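Local coordinates for acetylserotonin O-methyltransferase (Homo sapiens, PDB 4A6D), which transfers a methyl group from S-adenosylmethionine to N-acetylserotonin, the step that yields melatonin, and works as a homodimer, at residues 279-284 against 339-344; 286-291 against 313-318; 44-49 against 59-64; 32-37 against 92-97; 175-180 against 199-204. All coordinates share one frame; numbering follows the deposited sequence.

Contact 1: residues 279-284 against 339-344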
# COMPACT_ATOMS: atom_id res chain seq x y z
N ILE A 279 31.48 -12.29 -16.07
CA ILE A 279 30.10 -12.44 -15.64
C ILE A 279 29.69 -11.11 -15.02
O ILE A 279 30.35 -10.62 -14.10
CB ILE A 279 29.84 -13.68 -14.74
CG1 ILE A 279 28.32 -13.79 -14.43
CG2 ILE A 279 30.73 -13.69 -13.48
CD1 ILE A 279 27.90 -15.00 -13.95
N LEU A 280 28.65 -10.48 -15.60
CA LEU A 280 28.14 -9.21 -15.14
C LEU A 280 26.81 -9.46 -14.48
O LEU A 280 25.85 -9.84 -15.16
CB LEU A 280 28.00 -8.18 -16.28
CG LEU A 280 27.48 -6.77 -15.85
CD1 LEU A 280 28.48 -6.06 -14.95
CD2 LEU A 280 27.16 -5.91 -17.04
N VAL A 281 26.77 -9.33 -13.15
CA VAL A 281 25.60 -9.55 -12.31
C VAL A 281 25.01 -8.19 -12.00
O VAL A 281 25.72 -7.31 -11.52
CB VAL A 281 25.93 -10.38 -11.04
CG1 VAL A 281 24.73 -10.42 -10.08
CG2 VAL A 281 26.39 -11.80 -11.42
N ILE A 282 23.73 -7.99 -12.36
CA ILE A 282 23.04 -6.72 -12.15
C ILE A 282 21.89 -6.96 -11.21
O ILE A 282 20.92 -7.60 -11.59
CB ILE A 282 22.62 -6.00 -13.45
CG1 ILE A 282 23.86 -5.64 -14.29
CG2 ILE A 282 21.75 -4.73 -13.12
CD1 ILE A 282 23.59 -5.37 -15.69
N GLU A 283 22.04 -6.48 -9.97
CA GLU A 283 21.07 -6.65 -8.90
C GLU A 283 21.12 -5.43 -7.95
O GLU A 283 22.08 -4.66 -7.99
CB GLU A 283 21.35 -7.96 -8.09
CG GLU A 283 21.26 -9.29 -8.84
CD GLU A 283 19.87 -9.82 -9.15
OE1 GLU A 283 18.93 -9.01 -9.22
OE2 GLU A 283 19.75 -11.04 -9.42
N SER A 284 20.07 -5.28 -7.12
CA SER A 284 19.99 -4.24 -6.11
C SER A 284 20.70 -4.80 -4.89
O SER A 284 20.24 -5.75 -4.25
CB SER A 284 18.53 -3.91 -5.76
OG SER A 284 18.50 -2.63 -5.15
N ASP A 339 22.60 -2.12 -9.09
CA ASP A 339 24.06 -2.02 -9.03
C ASP A 339 24.68 -3.03 -9.98
O ASP A 339 23.96 -3.85 -10.58
CB ASP A 339 24.55 -2.20 -7.58
CG ASP A 339 23.89 -1.25 -6.59
OD1 ASP A 339 24.15 -0.02 -6.68
OD2 ASP A 339 23.14 -1.73 -5.70
N ALA A 340 25.99 -3.00 -10.12
CA ALA A 340 26.69 -3.94 -11.02
C ALA A 340 27.81 -4.66 -10.31
O ALA A 340 28.55 -4.04 -9.55
CB ALA A 340 27.26 -3.18 -12.21
N ILE A 341 27.92 -5.95 -10.56
CA ILE A 341 29.01 -6.83 -10.10
C ILE A 341 29.65 -7.45 -11.33
O ILE A 341 28.94 -7.99 -12.19
CB ILE A 341 28.50 -7.99 -9.19
CG1 ILE A 341 28.04 -7.48 -7.83
CG2 ILE A 341 29.58 -9.11 -9.05
CD1 ILE A 341 27.15 -8.38 -7.19
N LEU A 342 31.00 -7.42 -11.38
CA LEU A 342 31.78 -8.07 -12.42
C LEU A 342 32.85 -8.97 -11.80
O LEU A 342 33.62 -8.51 -10.95
CB LEU A 342 32.41 -7.05 -13.36
CG LEU A 342 33.32 -7.58 -14.45
CD1 LEU A 342 32.51 -8.25 -15.53
CD2 LEU A 342 34.17 -6.46 -15.05
N ALA A 343 32.89 -10.23 -12.24
CA ALA A 343 33.92 -11.22 -11.87
C ALA A 343 34.47 -11.87 -13.16
O ALA A 343 33.82 -11.83 -14.21
CB ALA A 343 33.36 -12.26 -10.92
N ARG A 344 35.66 -12.44 -13.08
CA ARG A 344 36.29 -12.99 -14.26
C ARG A 344 36.71 -14.42 -14.08
O ARG A 344 36.80 -14.90 -12.95
CB ARG A 344 37.55 -12.16 -14.60
CG ARG A 344 37.37 -10.63 -14.49
CD ARG A 344 36.48 -10.09 -15.60
NE ARG A 344 37.12 -10.29 -16.90
CZ ARG A 344 37.86 -9.38 -17.52
NH1 ARG A 344 38.03 -8.18 -16.98
NH2 ARG A 344 38.43 -9.66 -18.68
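Strands 278-283 and 339-344 pair antiparallel within the mixed seven-stranded sheet of the class I methyltransferase fold, where strand 339-344 is the reversed strand that breaks the run of parallel neighbours. At Asp339, N gives a hydrogen bond to Glu283 O (2.8 Å), approaching from above the carbonyl plane, while the carboxylate turns to the backbone amides of Thr334 and Leu285. Glu283 likewise sends OE2 elsewhere, to the N of His255, the inferred proton donor/acceptor. Ala340 presents only a methyl group, CB, 4.2 Å from Leu280 CD1, on the face where Ile282 reaches Trp164 of the cofactor site. Ile341 is gripped twice by Val281, Val281 N to Ile341 O at 2.7 Å and Ile341 N to Val281 O at 2.8 Å. Their branched CB atoms meet directly, and Ile341 runs on against Tyr317 and Leu321 of helix 314-324, which packs over this face. Leu342 holds CG anti to its backbone N, chi1 176° and chi2 74° together bringing CD1 to 3.5 Å from Ile279 O; Leu280 bends in the same way, so that its CD1 nears Ile341 O. Ala343 exchanges bonds in both directions with Ile279. Its small CB suits this pair, because Ile279 CG2, in the crowded position between N and the carbonyl carbon, comes to 3.9 Å from Ala343 CB.

Contact 2: residues 286-291 against 313-318. With SO4 (sulfate ion), chain E.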
# COMPACT_ATOMS: atom_id res chain seq x y z
N LEU A 286 22.15 -5.32 -1.22
CA LEU A 286 21.76 -5.09 0.16
C LEU A 286 22.96 -4.58 0.93
O LEU A 286 24.07 -5.06 0.69
CB LEU A 286 21.28 -6.40 0.81
CG LEU A 286 19.80 -6.64 0.94
CD1 LEU A 286 19.57 -7.90 1.70
CD2 LEU A 286 19.07 -5.50 1.68
N ASP A 287 22.77 -3.65 1.89
CA ASP A 287 23.92 -3.19 2.71
C ASP A 287 24.44 -4.46 3.43
O ASP A 287 23.65 -5.35 3.72
CB ASP A 287 23.49 -2.15 3.79
CG ASP A 287 23.00 -0.77 3.33
OD1 ASP A 287 23.25 -0.41 2.16
OD2 ASP A 287 22.37 -0.04 4.17
N GLU A 288 25.73 -4.52 3.77
CA GLU A 288 26.29 -5.66 4.49
C GLU A 288 25.57 -6.12 5.77
O GLU A 288 25.57 -7.31 6.07
CB GLU A 288 27.78 -5.48 4.73
CG GLU A 288 28.63 -5.72 3.49
CD GLU A 288 28.63 -7.11 2.89
OE1 GLU A 288 28.24 -8.07 3.60
OE2 GLU A 288 29.04 -7.24 1.72
N ASP A 289 24.96 -5.18 6.53
CA ASP A 289 24.19 -5.51 7.75
C ASP A 289 22.76 -6.01 7.44
O ASP A 289 22.03 -6.36 8.36
CB ASP A 289 24.20 -4.34 8.77
CG ASP A 289 23.64 -2.98 8.37
OD1 ASP A 289 22.85 -2.91 7.40
OD2 ASP A 289 23.93 -1.99 9.08
N ARG A 290 22.40 -6.06 6.12
CA ARG A 290 21.09 -6.46 5.59
C ARG A 290 19.97 -5.51 6.05
O ARG A 290 18.79 -5.75 5.78
CB ARG A 290 20.76 -7.96 5.84
CG ARG A 290 21.84 -8.91 5.32
CD ARG A 290 21.38 -10.36 5.27
NE ARG A 290 21.19 -10.93 6.60
CZ ARG A 290 22.15 -11.53 7.30
NH1 ARG A 290 23.37 -11.65 6.80
NH2 ARG A 290 21.88 -12.01 8.51
N ARG A 291 20.36 -4.38 6.66
CA ARG A 291 19.43 -3.40 7.18
C ARG A 291 19.17 -2.17 6.30
O ARG A 291 18.71 -1.15 6.78
CB ARG A 291 19.75 -3.05 8.64
CG ARG A 291 18.49 -3.11 9.51
CD ARG A 291 18.79 -3.28 10.98
NE ARG A 291 19.41 -4.58 11.27
CZ ARG A 291 20.70 -4.77 11.49
NH1 ARG A 291 21.55 -3.75 11.44
NH2 ARG A 291 21.16 -5.98 11.77
N THR A 313 23.73 -9.34 -0.23
CA THR A 313 24.84 -8.42 0.04
C THR A 313 25.99 -8.69 -0.92
O THR A 313 26.13 -9.83 -1.42
CB THR A 313 25.36 -8.56 1.50
OG1 THR A 313 26.01 -9.82 1.67
CG2 THR A 313 24.25 -8.33 2.58
N PRO A 314 26.90 -7.68 -1.13
CA PRO A 314 28.07 -7.91 -1.99
C PRO A 314 28.89 -9.17 -1.63
O PRO A 314 29.30 -9.94 -2.51
CB PRO A 314 28.88 -6.64 -1.78
CG PRO A 314 27.87 -5.61 -1.52
CD PRO A 314 26.89 -6.29 -0.62
N THR A 315 29.09 -9.39 -0.31
CA THR A 315 29.82 -10.54 0.22
C THR A 315 29.11 -11.86 -0.18
O THR A 315 29.78 -12.84 -0.53
CB THR A 315 29.96 -10.36 1.74
OG1 THR A 315 30.86 -9.27 2.00
CG2 THR A 315 30.47 -11.58 2.44
N HIS A 316 27.75 -11.88 -0.12
CA HIS A 316 26.95 -13.04 -0.47
C HIS A 316 27.13 -13.39 -1.95
O HIS A 316 27.38 -14.56 -2.26
CB HIS A 316 25.48 -12.83 -0.10
CG HIS A 316 24.65 -14.08 -0.07
ND1 HIS A 316 23.38 -14.08 0.48
CD2 HIS A 316 24.92 -15.33 -0.54
CE1 HIS A 316 22.93 -15.32 0.35
NE2 HIS A 316 23.82 -16.10 -0.27
N TYR A 317 27.07 -12.38 -2.84
CA TYR A 317 27.31 -12.56 -4.29
C TYR A 317 28.74 -13.00 -4.53
O TYR A 317 28.96 -13.83 -5.40
CB TYR A 317 27.00 -11.29 -5.09
CG TYR A 317 25.52 -11.05 -5.29
CD1 TYR A 317 24.76 -11.87 -6.12
CD2 TYR A 317 24.88 -9.97 -4.68
CE1 TYR A 317 23.41 -11.62 -6.34
CE2 TYR A 317 23.52 -9.71 -4.90
CZ TYR A 317 22.79 -10.54 -5.73
OH TYR A 317 21.46 -10.31 -5.95
N HIS A 318 29.68 -12.53 -3.68
CA HIS A 318 31.08 -12.93 -3.73
C HIS A 318 31.24 -14.40 -3.38
O HIS A 318 31.94 -15.07 -4.12
CB HIS A 318 31.96 -12.03 -2.81
CG HIS A 318 33.43 -12.14 -3.09
ND1 HIS A 318 34.35 -11.33 -2.42
CD2 HIS A 318 34.10 -12.92 -3.97
CE1 HIS A 318 35.54 -11.65 -2.91
NE2 HIS A 318 35.44 -12.60 -3.84
S SO4 E . 38.66 -12.82 -5.67
O1 SO4 E . 39.03 -11.71 -4.76
O2 SO4 E . 37.55 -12.37 -6.50
O3 SO4 E . 39.81 -13.25 -6.52
O4 SO4 E . 38.21 -13.97 -4.86
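A capped helix N terminus meets a type I beta turn here: Thr313 is the N-cap of helix 314-324, and residues 287-290 make the turn in the loop after strand 278-283. Hydrogen bonds dominate. Glu288, bent at chi2 (-64°), folds its carboxylate over the first helical turn, where OE2 takes two donors from one residue. Thr315 N comes in on the syn lone pair at 3.0 Å from Glu288 OE2, and Thr315 OG1 meets the same OE2 from above the carboxylate plane at 2.7 Å. An acid suits this place: it accepts from the Thr315 amide at the helix N terminus, whose dipole would probably help stabilise the negative charge. Thr313 OG1 receives His316 N as the capping bond and itself gives a weak one to Glu288 OE1. Apolar contacts are fewer: Thr313 CG2 sits 3.7 Å from Arg290 CG and 4.0 Å from Leu286 CB. Pro314, well suited to a first helical turn, sets CD in van der Waals contact with Leu286 O, at 3.3 Å. As for charges, Arg290 extends to Glu61 of the second subunit. Further along the helix, His318 NE2 gives a hydrogen bond to a sulfate, probably from the crystallisation liquor, whose O4 lies in the ring plane at its edge, 3.3 Å from NE2.

Contact 3: residues 44-49 against 59-64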
# COMPACT_ATOMS: atom_id res chain seq x y z
N LEU A 44 -7.53 19.61 -18.77
CA LEU A 44 -8.91 19.08 -18.78
C LEU A 44 -9.63 19.15 -17.43
O LEU A 44 -9.00 18.91 -16.39
CB LEU A 44 -8.91 17.60 -19.22
CG LEU A 44 -8.35 17.21 -20.58
CD1 LEU A 44 -8.32 15.70 -20.70
CD2 LEU A 44 -9.18 17.80 -21.71
N ASP A 45 -10.96 19.37 -17.45
CA ASP A 45 -11.79 19.35 -16.24
C ASP A 45 -12.22 17.91 -15.90
O ASP A 45 -11.96 17.00 -16.71
CB ASP A 45 -13.01 20.30 -16.34
CG ASP A 45 -13.97 20.08 -17.50
OD1 ASP A 45 -14.20 18.90 -17.87
OD2 ASP A 45 -14.56 21.07 -17.98
N VAL A 46 -12.86 17.69 -14.73
CA VAL A 46 -13.35 16.39 -14.22
C VAL A 46 -14.22 15.65 -15.26
O VAL A 46 -13.94 14.50 -15.59
CB VAL A 46 -14.07 16.50 -12.83
CG1 VAL A 46 -14.65 15.16 -12.37
CG2 VAL A 46 -13.12 17.06 -11.76
N ALA A 47 -15.25 16.34 -15.79
CA ALA A 47 -16.18 15.80 -16.79
C ALA A 47 -15.50 15.37 -18.08
O ALA A 47 -15.96 14.41 -18.69
CB ALA A 47 -17.27 16.81 -17.08
N ALA A 48 -14.40 16.04 -18.48
CA ALA A 48 -13.64 15.69 -19.69
C ALA A 48 -12.73 14.48 -19.45
O ALA A 48 -12.51 13.69 -20.37
CB ALA A 48 -12.83 16.89 -20.18
N VAL A 49 -12.21 14.35 -18.20
CA VAL A 49 -11.36 13.22 -17.80
C VAL A 49 -12.27 11.99 -17.66
O VAL A 49 -12.04 11.00 -18.34
CB VAL A 49 -10.50 13.49 -16.53
CG1 VAL A 49 -9.73 12.24 -16.11
CG2 VAL A 49 -9.55 14.65 -16.74
N GLY A 59 -15.87 9.39 -8.66
CA GLY A 59 -14.65 8.60 -8.67
C GLY A 59 -13.47 9.28 -9.31
O GLY A 59 -12.37 9.29 -8.73
N THR A 60 -13.68 9.89 -10.49
CA THR A 60 -12.65 10.61 -11.24
C THR A 60 -12.12 11.80 -10.43
O THR A 60 -10.91 11.93 -10.31
CB THR A 60 -13.16 11.03 -12.63
OG1 THR A 60 -13.59 9.87 -13.33
CG2 THR A 60 -12.13 11.75 -13.44
N GLU A 61 -13.04 12.63 -9.86
CA GLU A 61 -12.67 13.80 -9.07
C GLU A 61 -11.85 13.41 -7.86
O GLU A 61 -10.82 14.03 -7.61
CB GLU A 61 -13.89 14.63 -8.67
CG GLU A 61 -13.50 16.01 -8.16
CD GLU A 61 -14.47 16.74 -7.25
OE1 GLU A 61 -15.05 16.10 -6.34
OE2 GLU A 61 -14.58 17.98 -7.40
N LEU A 62 -12.26 12.36 -7.15
CA LEU A 62 -11.52 11.87 -6.00
C LEU A 62 -10.13 11.49 -6.44
O LEU A 62 -9.16 11.98 -5.87
CB LEU A 62 -12.23 10.67 -5.35
CG LEU A 62 -13.46 11.00 -4.48
CD1 LEU A 62 -14.14 9.72 -3.99
CD2 LEU A 62 -13.06 11.83 -3.28
N LEU A 63 -10.03 10.72 -7.53
CA LEU A 63 -8.77 10.26 -8.10
C LEU A 63 -7.85 11.41 -8.52
O LEU A 63 -6.68 11.41 -8.14
CB LEU A 63 -9.06 9.30 -9.28
CG LEU A 63 -7.94 8.36 -9.72
CD1 LEU A 63 -7.97 7.07 -8.91
CD2 LEU A 63 -8.08 8.03 -11.18
N LEU A 64 -8.38 12.39 -9.29
CA LEU A 64 -7.61 13.55 -9.76
C LEU A 64 -7.15 14.41 -8.58
O LEU A 64 -5.99 14.81 -8.53
CB LEU A 64 -8.44 14.42 -10.74
CG LEU A 64 -8.81 13.82 -12.11
CD1 LEU A 64 -9.89 14.66 -12.78
CD2 LEU A 64 -7.58 13.70 -13.03
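Val46 and Val49, one helical turn apart, face Thr60, Glu61 and Leu64 of the next helix. Both valines keep CG1 anti to the backbone N (chi1 176° in each), a conformation that suits a beta-branched residue in a helix and turns both methyls outward. Val46 spreads them over the aliphatic part of Glu61, with CG1 3.8 Å from Glu61 CB and CG2 equally near Glu61 CG. Glu61 itself has CG anti to its N and an extended chain, so its methylenes serve as packing surface while the carboxylate travels on to Arg290 of the second subunit. Thr60 divides its two branches: CG2, anti to the backbone N, crosses obliquely to Val49 CG1 at 3.6 Å, whereas OG1 bonds back to Ser56 O, just ahead of the helix. Leu64 meets Val49 tip to tip, its CD1 4.0 Å from Val49 CG2, and Tyr84 of strand 81-86 also touches Leu64 and Val46. Asp45 starts the first helix as N-cap, its OD1 accepting from Ala48 N at 2.9 Å. No hydrogen bond joins the two segments. Such apolar packing of two successive helices beside a beta hairpin is consistent with a winged helix-turn-helix unit, here in the O-methyltransferase dimerisation domain.

Contact 4: residues 32-37 against 92-97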
# COMPACT_ATOMS: atom_id res chain seq x y z
N GLY A 32 -5.59 5.32 -17.62
CA GLY A 32 -4.92 6.11 -18.65
C GLY A 32 -5.06 7.62 -18.51
O GLY A 32 -4.92 8.33 -19.51
N VAL A 33 -5.29 8.11 -17.27
CA VAL A 33 -5.44 9.53 -16.92
C VAL A 33 -4.32 10.40 -17.52
O VAL A 33 -4.61 11.40 -18.19
CB VAL A 33 -5.57 9.73 -15.38
CG1 VAL A 33 -5.48 11.19 -14.98
CG2 VAL A 33 -6.85 9.10 -14.85
N PHE A 34 -3.06 10.00 -17.28
CA PHE A 34 -1.86 10.70 -17.73
C PHE A 34 -1.71 10.75 -19.25
O PHE A 34 -1.33 11.80 -19.77
CB PHE A 34 -0.61 10.13 -17.04
CG PHE A 34 -0.78 10.00 -15.55
CD1 PHE A 34 -0.93 11.13 -14.74
CD2 PHE A 34 -0.84 8.75 -14.95
CE1 PHE A 34 -1.13 11.01 -13.36
CE2 PHE A 34 -1.01 8.63 -13.56
CZ PHE A 34 -1.17 9.76 -12.78
N ASP A 35 -2.08 9.66 -19.96
CA ASP A 35 -2.04 9.59 -21.43
C ASP A 35 -3.06 10.56 -22.04
O ASP A 35 -2.70 11.34 -22.92
CB ASP A 35 -2.29 8.16 -21.94
CG ASP A 35 -1.13 7.20 -21.77
OD1 ASP A 35 0.04 7.64 -21.97
OD2 ASP A 35 -1.38 6.00 -21.51
N LEU A 36 -4.32 10.54 -21.54
CA LEU A 36 -5.42 11.40 -21.96
C LEU A 36 -5.05 12.88 -21.78
O LEU A 36 -5.39 13.69 -22.65
CB LEU A 36 -6.69 11.08 -21.15
CG LEU A 36 -7.98 11.78 -21.58
CD1 LEU A 36 -8.62 11.07 -22.75
CD2 LEU A 36 -8.95 11.86 -20.43
N LEU A 37 -4.38 13.22 -20.66
CA LEU A 37 -3.92 14.58 -20.33
C LEU A 37 -2.78 15.03 -21.24
O LEU A 37 -2.70 16.22 -21.53
CB LEU A 37 -3.52 14.72 -18.85
CG LEU A 37 -4.66 14.79 -17.82
CD1 LEU A 37 -4.12 14.62 -16.42
CD2 LEU A 37 -5.43 16.09 -17.92
N ASP A 92 7.17 12.42 -17.71
CA ASP A 92 8.36 11.60 -17.86
C ASP A 92 8.17 10.13 -17.47
O ASP A 92 8.78 9.27 -18.11
CB ASP A 92 9.54 12.20 -17.06
CG ASP A 92 9.94 13.63 -17.39
OD1 ASP A 92 9.60 14.12 -18.49
OD2 ASP A 92 10.57 14.28 -16.52
N TYR A 93 7.39 9.83 -16.41
CA TYR A 93 7.31 8.44 -15.96
C TYR A 93 5.98 7.76 -16.07
O TYR A 93 5.90 6.57 -15.80
CB TYR A 93 7.81 8.31 -14.51
CG TYR A 93 9.20 8.87 -14.27
CD1 TYR A 93 10.33 8.26 -14.81
CD2 TYR A 93 9.38 10.01 -13.49
CE1 TYR A 93 11.60 8.79 -14.62
CE2 TYR A 93 10.66 10.55 -13.28
CZ TYR A 93 11.76 9.93 -13.85
OH TYR A 93 13.02 10.45 -13.64
N LEU A 94 4.92 8.51 -16.41
CA LEU A 94 3.56 7.99 -16.42
C LEU A 94 2.80 8.10 -17.75
O LEU A 94 1.64 7.71 -17.80
CB LEU A 94 2.75 8.61 -15.24
CG LEU A 94 3.36 8.46 -13.83
CD1 LEU A 94 2.58 9.25 -12.79
CD2 LEU A 94 3.41 7.02 -13.40
N THR A 95 3.45 8.62 -18.81
CA THR A 95 2.85 8.68 -20.16
C THR A 95 3.48 7.57 -21.01
O THR A 95 4.69 7.34 -20.92
CB THR A 95 2.92 10.08 -20.81
OG1 THR A 95 4.26 10.39 -21.19
CG2 THR A 95 2.31 11.19 -19.93
N THR A 96 2.66 6.87 -21.81
CA THR A 96 3.06 5.76 -22.67
C THR A 96 4.16 6.16 -23.70
O THR A 96 5.08 5.37 -23.93
CB THR A 96 1.81 5.07 -23.25
OG1 THR A 96 0.94 4.73 -22.18
CG2 THR A 96 2.13 3.81 -24.04
N VAL A 97 4.08 7.38 -24.26
CA VAL A 97 5.05 7.89 -25.24
C VAL A 97 6.44 8.15 -24.65
O VAL A 97 7.42 8.05 -25.39
CB VAL A 97 4.57 9.09 -26.09
CG1 VAL A 97 3.47 8.68 -27.07
CG2 VAL A 97 4.14 10.27 -25.22
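Two neighbours on helix 33-39, Phe34 and Asp35, meet residues 94-96 in quite different ways. Phe34 and Leu94 lie side by side and point the same way, each with CG anti to its carbonyl carbon (chi1 -48° and -54°). Leu94 runs out beside the phenyl ring, so that its CB sits 3.6 Å from Phe34 CD2 while its CD1 ends over the ring face, 3.9 Å from the centroid, as a CH-pi contact. The pair suits the interior: a flat ring gives a methyl a face to rest on, here toward the rim, and around them lie Ala28, Leu25 and Cys29 of helix 7-31, with Leu12 of the second subunit also on Leu94.

Asp35 crosses obliquely to Thr96 and clasps it with both oxygens. Thr96 N points almost straight (174°) at the syn lone pair of Asp35 OD1, 2.7 Å away, and Thr96 OG1 uses the syn lone pair of Asp35 OD2 at the same distance of 2.7 Å. Aspartate suits the place because its short carboxylate, two oxygens side by side, can accept from an N-H and a hydroxyl of one residue at once. An alanine in place of Asp35 would remove both acceptors and would probably loosen residues 95-96 against helix 33-39. Between the two groups, Thr95 turns its methyl CG2 to 3.7 Å from Phe34 O and sends OG1 back to Ser91 O. The paired hold, apolar inside and polar toward the surface, joins a helix to the chain following the beta hairpin 73-86, as fits a winged-helix dimerisation domain.

Contact 5: residues 175-180 against 199-204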
# COMPACT_ATOMS: atom_id res chain seq x y z
N PHE A 175 31.53 -0.64 -15.34
CA PHE A 175 32.77 -1.27 -15.80
C PHE A 175 32.84 -1.10 -17.32
O PHE A 175 31.81 -1.04 -17.99
CB PHE A 175 32.79 -2.78 -15.45
CG PHE A 175 32.63 -3.11 -13.98
CD1 PHE A 175 33.73 -3.07 -13.12
CD2 PHE A 175 31.39 -3.44 -13.46
CE1 PHE A 175 33.58 -3.34 -11.75
CE2 PHE A 175 31.23 -3.72 -12.09
CZ PHE A 175 32.33 -3.68 -11.25
N ASP A 176 34.05 -1.04 -17.87
CA ASP A 176 34.31 -0.91 -19.29
C ASP A 176 34.21 -2.29 -19.94
O ASP A 176 35.12 -3.12 -19.85
CB ASP A 176 35.67 -0.23 -19.55
CG ASP A 176 36.16 -0.27 -20.98
OD1 ASP A 176 35.31 -0.38 -21.91
OD2 ASP A 176 37.39 -0.15 -21.19
N LEU A 177 33.06 -2.51 -20.58
CA LEU A 177 32.69 -3.77 -21.21
C LEU A 177 33.13 -3.87 -22.67
O LEU A 177 32.90 -4.91 -23.30
CB LEU A 177 31.17 -3.99 -21.09
CG LEU A 177 30.46 -3.82 -19.73
CD1 LEU A 177 29.02 -4.24 -19.86
CD2 LEU A 177 31.09 -4.65 -18.64
N SER A 178 33.80 -2.83 -23.20
CA SER A 178 34.31 -2.82 -24.58
C SER A 178 35.34 -3.95 -24.78
O SER A 178 35.58 -4.38 -25.91
CB SER A 178 34.94 -1.47 -24.90
OG SER A 178 36.21 -1.33 -24.30
N VAL A 179 35.89 -4.43 -23.66
CA VAL A 179 36.86 -5.51 -23.47
C VAL A 179 36.28 -6.91 -23.84
O VAL A 179 37.03 -7.86 -24.06
CB VAL A 179 37.30 -5.36 -21.98
CG1 VAL A 179 36.99 -6.57 -21.10
CG2 VAL A 179 38.73 -4.92 -21.84
N PHE A 180 34.92 -7.01 -23.90
CA PHE A 180 34.16 -8.23 -24.19
C PHE A 180 33.42 -8.02 -25.50
O PHE A 180 32.27 -7.58 -25.49
CB PHE A 180 33.16 -8.49 -23.05
CG PHE A 180 33.74 -8.49 -21.66
CD1 PHE A 180 34.56 -9.53 -21.23
CD2 PHE A 180 33.41 -7.48 -20.75
CE1 PHE A 180 35.06 -9.56 -19.93
CE2 PHE A 180 33.93 -7.50 -19.45
CZ PHE A 180 34.75 -8.53 -19.05
N SER A 199 24.08 0.24 -28.10
CA SER A 199 24.24 1.65 -28.44
C SER A 199 25.45 2.21 -27.67
O SER A 199 26.22 3.01 -28.21
CB SER A 199 22.98 2.45 -28.13
OG SER A 199 22.64 2.37 -26.76
N LEU A 200 25.62 1.74 -26.42
CA LEU A 200 26.72 2.10 -25.54
C LEU A 200 28.05 1.54 -26.04
O LEU A 200 29.06 2.24 -25.98
CB LEU A 200 26.44 1.61 -24.11
CG LEU A 200 25.57 2.49 -23.25
CD1 LEU A 200 25.19 1.77 -21.98
CD2 LEU A 200 26.27 3.78 -22.91
N TYR A 201 28.04 0.28 -26.54
CA TYR A 201 29.24 -0.39 -27.06
C TYR A 201 29.10 -0.74 -28.56
O TYR A 201 28.72 -1.86 -28.92
CB TYR A 201 29.62 -1.61 -26.19
CG TYR A 201 29.89 -1.26 -24.74
CD1 TYR A 201 31.15 -0.79 -24.35
CD2 TYR A 201 28.88 -1.30 -23.78
CE1 TYR A 201 31.40 -0.42 -23.02
CE2 TYR A 201 29.13 -0.96 -22.45
CZ TYR A 201 30.39 -0.51 -22.08
OH TYR A 201 30.66 -0.19 -20.77
N PRO A 202 29.43 0.23 -29.44
CA PRO A 202 29.29 0.00 -30.89
C PRO A 202 30.08 -1.16 -31.49
O PRO A 202 29.68 -1.68 -32.54
CB PRO A 202 29.72 1.34 -31.50
CG PRO A 202 29.52 2.33 -30.42
CD PRO A 202 29.87 1.62 -29.17
N GLY A 203 31.20 -1.51 -30.87
CA GLY A 203 32.03 -2.60 -31.36
C GLY A 203 31.44 -3.97 -31.10
O GLY A 203 31.51 -4.87 -31.95
N CYS A 204 30.82 -4.12 -29.92
CA CYS A 204 30.21 -5.33 -29.38
C CYS A 204 28.99 -5.88 -30.14
O CYS A 204 28.36 -5.17 -30.92
CB CYS A 204 29.92 -5.15 -27.89
SG CYS A 204 31.38 -4.71 -26.90
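The loop 175-180 passes the C-terminal end of helix 192-200 without regular pairing, the backbones coming nearest at Ser178 and Tyr201, whose CA atoms are 6.1 Å apart and the second of which is where the chain leaves helical geometry. Tyr201 carries most of the contact. With CG anti to its carbonyl carbon, it drives its ring into the loop: Leu177 CB rests over one face, 4.0 Å from the ring centroid and displaced toward the rim, in a CH-pi contact. Asp176 OD1 lies at the edge, near CE1, with carboxylate and ring planes only 14° apart. At the tip, Tyr201 OH bonds to Leu172 O at the end of helix 164-173 and accepts a weak but nearly straight bond from Leu177 N (3.3 Å, 172°). Tyrosine suits the place because it pairs a broad apolar ring with a hydroxyl that can meet buried backbone. An alanine at Tyr201 would take away the ring under Leu177 and the hydroxyl, and would probably leave the loop less firmly held.

The loop is also shaped from within: Asp176 OD1 makes an Asx turn by accepting Ser178 N, and Ser178 OG, in the crowded position between N and the carbonyl carbon (chi1 76°), gives a bond to the syn lone pair of Asp176 OD1 at 2.7 Å. Farther on, Cys204 SG lies 3.3 Å from Phe180 O. Together the segments join the entry to strand 182-186 with the turn from helix 192-200 to the parallel strand 205-210, so the packing belongs to a beta-alpha-beta crossover of the Rossmann-like methyltransferase fold.

From the N terminus, contact 4 opens first, at 32-37, and closes at 92-97, after contact 3, which nests inside it; the two touch through Val33 and Leu36 against Leu64, Leu44 and Val49, both within the dimerisation domain. Contact 5 follows in series and closes a short loop at the first crossover of the methyltransferase domain. Contact 1 then spans residues 279-344, with contact 2 nested inside it. Tyr317 links those two, packing on Glu283, Val281 and Ile341, while Phe175, Leu177 and Phe180 join contact 5 to the sheet of contact 1. Contacts 2 and 3 lie about 46 Å apart, centre to centre, within one chain, yet Arg290 of one subunit pairs with Glu61 of the other.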